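Local coordinates for protein bacterioferritin (Mycobacterium tuberculosis, PDB 3UOF) that stores iron as a 24-subunit shell, oxidising Fe(2+) to Fe(3+) with dioxygen at a ferroxidase centre and laying down a ferric oxide mineral in its cavity, at the Fe (III) ion site. Coordinates in Å, arbitrary orientation; residue numbers count along the deposited sequence, not the author numbering.

The Fe (III) ion site. Residues 16, 20, 27, 49, 53, 56, 96, 125, 128-129, 132. With FE (Fe (III) ion), chain B; FE (Fe (III) ion), chain C.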
# COMPACT_ATOMS: atom_id res chain seq x y z
N GLN A 16 -51.36 -14.73 -14.41
CA GLN A 16 -50.49 -13.66 -13.93
C GLN A 16 -49.34 -13.40 -14.90
O GLN A 16 -48.96 -12.26 -15.14
CB GLN A 16 -49.92 -13.99 -12.56
CG GLN A 16 -49.08 -12.85 -11.96
CD GLN A 16 -49.88 -11.56 -11.67
OE1 GLN A 16 -50.85 -11.56 -10.88
NE2 GLN A 16 -49.48 -10.46 -12.32
N GLU A 20 -48.07 -9.86 -16.33
CA GLU A 20 -46.75 -9.33 -16.01
C GLU A 20 -46.01 -8.97 -17.29
O GLU A 20 -45.14 -8.09 -17.28
CB GLU A 20 -45.94 -10.37 -15.22
CG GLU A 20 -46.52 -10.71 -13.87
CD GLU A 20 -46.03 -9.77 -12.79
OE1 GLU A 20 -44.98 -9.14 -13.00
OE2 GLU A 20 -46.69 -9.66 -11.74
N TYR A 27 -45.29 -0.38 -19.11
CA TYR A 27 -44.28 0.38 -18.37
C TYR A 27 -43.04 0.76 -19.18
O TYR A 27 -42.67 1.93 -19.26
CB TYR A 27 -43.81 -0.41 -17.15
CG TYR A 27 -44.89 -0.80 -16.20
CD1 TYR A 27 -46.20 -0.42 -16.42
CD2 TYR A 27 -44.61 -1.55 -15.07
CE1 TYR A 27 -47.19 -0.78 -15.56
CE2 TYR A 27 -45.60 -1.92 -14.20
CZ TYR A 27 -46.89 -1.53 -14.45
OH TYR A 27 -47.89 -1.89 -13.58
N GLU A 49 -39.29 -0.14 -12.78
CA GLU A 49 -40.50 -0.91 -12.52
C GLU A 49 -40.76 -1.97 -13.60
O GLU A 49 -41.18 -3.09 -13.29
CB GLU A 49 -41.72 -0.03 -12.24
CG GLU A 49 -41.65 0.71 -10.90
CD GLU A 49 -42.03 -0.13 -9.66
OE1 GLU A 49 -41.72 -1.34 -9.58
OE2 GLU A 49 -42.66 0.46 -8.75
N GLU A 53 -40.71 -6.12 -13.27
CA GLU A 53 -41.89 -6.80 -13.83
C GLU A 53 -41.36 -8.07 -14.47
O GLU A 53 -41.86 -9.17 -14.22
CB GLU A 53 -42.64 -6.00 -14.90
CG GLU A 53 -43.77 -5.14 -14.36
CD GLU A 53 -44.28 -5.64 -13.02
OE1 GLU A 53 -44.66 -6.82 -12.90
OE2 GLU A 53 -44.28 -4.85 -12.06
N HIS A 56 -40.63 -10.96 -12.08
CA HIS A 56 -41.78 -11.81 -11.76
C HIS A 56 -42.08 -12.77 -12.90
O HIS A 56 -42.34 -13.95 -12.67
CB HIS A 56 -43.03 -10.97 -11.49
CG HIS A 56 -42.92 -10.10 -10.28
ND1 HIS A 56 -43.62 -8.92 -10.15
CD2 HIS A 56 -42.21 -10.24 -9.14
CE1 HIS A 56 -43.33 -8.36 -8.99
NE2 HIS A 56 -42.48 -9.14 -8.35
N GLU A 96 -52.01 -2.75 -11.96
CA GLU A 96 -51.70 -3.19 -10.62
C GLU A 96 -52.95 -3.65 -9.83
O GLU A 96 -52.86 -4.51 -8.93
CB GLU A 96 -50.90 -2.12 -9.86
CG GLU A 96 -49.59 -1.73 -10.50
CD GLU A 96 -48.56 -2.86 -10.56
OE1 GLU A 96 -48.90 -4.04 -10.82
OE2 GLU A 96 -47.37 -2.56 -10.36
N ILE A 125 -45.65 -11.06 -5.13
CA ILE A 125 -45.92 -10.20 -6.27
C ILE A 125 -46.93 -9.14 -5.81
O ILE A 125 -46.75 -7.94 -6.04
CB ILE A 125 -46.42 -10.99 -7.49
CG1 ILE A 125 -45.42 -12.07 -7.87
CG2 ILE A 125 -46.60 -10.09 -8.68
CD1 ILE A 125 -45.53 -12.47 -9.33
N ASP A 128 -45.46 -6.24 -3.84
CA ASP A 128 -44.84 -5.31 -4.78
C ASP A 128 -45.91 -4.47 -5.41
O ASP A 128 -45.82 -3.25 -5.41
CB ASP A 128 -44.07 -6.06 -5.85
CG ASP A 128 -43.04 -6.95 -5.27
OD1 ASP A 128 -42.16 -7.43 -6.03
OD2 ASP A 128 -43.10 -7.18 -4.05
N GLU A 129 -46.95 -5.11 -5.95
CA GLU A 129 -48.01 -4.36 -6.60
C GLU A 129 -48.58 -3.30 -5.68
O GLU A 129 -48.71 -2.16 -6.08
CB GLU A 129 -49.10 -5.29 -7.09
CG GLU A 129 -48.55 -6.56 -7.61
CD GLU A 129 -47.51 -6.32 -8.66
OE1 GLU A 129 -47.31 -5.14 -9.02
OE2 GLU A 129 -46.91 -7.29 -9.15
N HIS A 132 -46.27 -0.48 -5.51
CA HIS A 132 -46.21 0.29 -6.75
C HIS A 132 -47.48 1.10 -6.96
O HIS A 132 -47.46 2.21 -7.49
CB HIS A 132 -45.97 -0.62 -7.95
CG HIS A 132 -45.75 0.12 -9.24
ND1 HIS A 132 -46.16 -0.38 -10.46
CD2 HIS A 132 -45.17 1.31 -9.49
CE1 HIS A 132 -45.83 0.48 -11.41
NE2 HIS A 132 -45.23 1.51 -10.85
FE FE B . -46.22 -7.17 -11.49
FE FE C . -45.24 -4.10 -10.11
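The diiron ferroxidase centre of this bacterioferritin lies within the ferritin-like four-helix bundle, with side chains from helices 7-37, 40-67, 85-112 and 116-146 converging on two partly occupied Fe (III) ions 3.5 Å apart, FE (chain B) to FE (chain C). Two carboxylates bridge the pair from roughly opposite sides. Glu53 gives OE1 to FE (chain B) at 2.1 Å and OE2 to FE (chain C) at 2.3 Å. Glu129 spans the same gap from the other side, with OE2 on FE (chain B) and OE1 on FE (chain C), so that the two bridging carboxylates' oxygens subtend 148° at FE (chain B) and 124° at FE (chain C). Both chains have CG beside the backbone N and bend at chi2, which turns each carboxylate in towards both metals. Glu20 caps FE (chain B) terminally through OE2 at 2.6 Å, while its OE1 makes a longer, loosely modelled contact. At the other end, Glu96 reaches the poorly ordered FE (chain C) with OE2, a long contact also at 2.6 Å.

His56 and His132, the histidines expected as iron ligands in this family, stand back from their irons in this model (ND1 of His56 3.4 Å from FE (chain B)), and each hydrogen-bonds to the terminal glutamate instead. ND1 of His56 donates in its ring plane to OE1 of Glu20 through a bent bond, meeting the oxygen from above the carboxylate plane. On the far side of that ring, NE2 donates to OD1 of Asp128 at 2.9 Å, again bent and from above the carboxylate plane; this second-shell carboxylate fixes the ring's rotation and would tend to make the imidazole more electron-rich. The methyl CG2 of Ile125 packs over one face of His56 near the rim. By contrast, ND1 of His132 donates nearly straight (162° at H) to the anti lone pair of Glu96 OE2, holding this terminal carboxylate. Glu49 CD lies over one face of His132, offset toward the rim, and the phenol end of Tyr27 meets the ring edge.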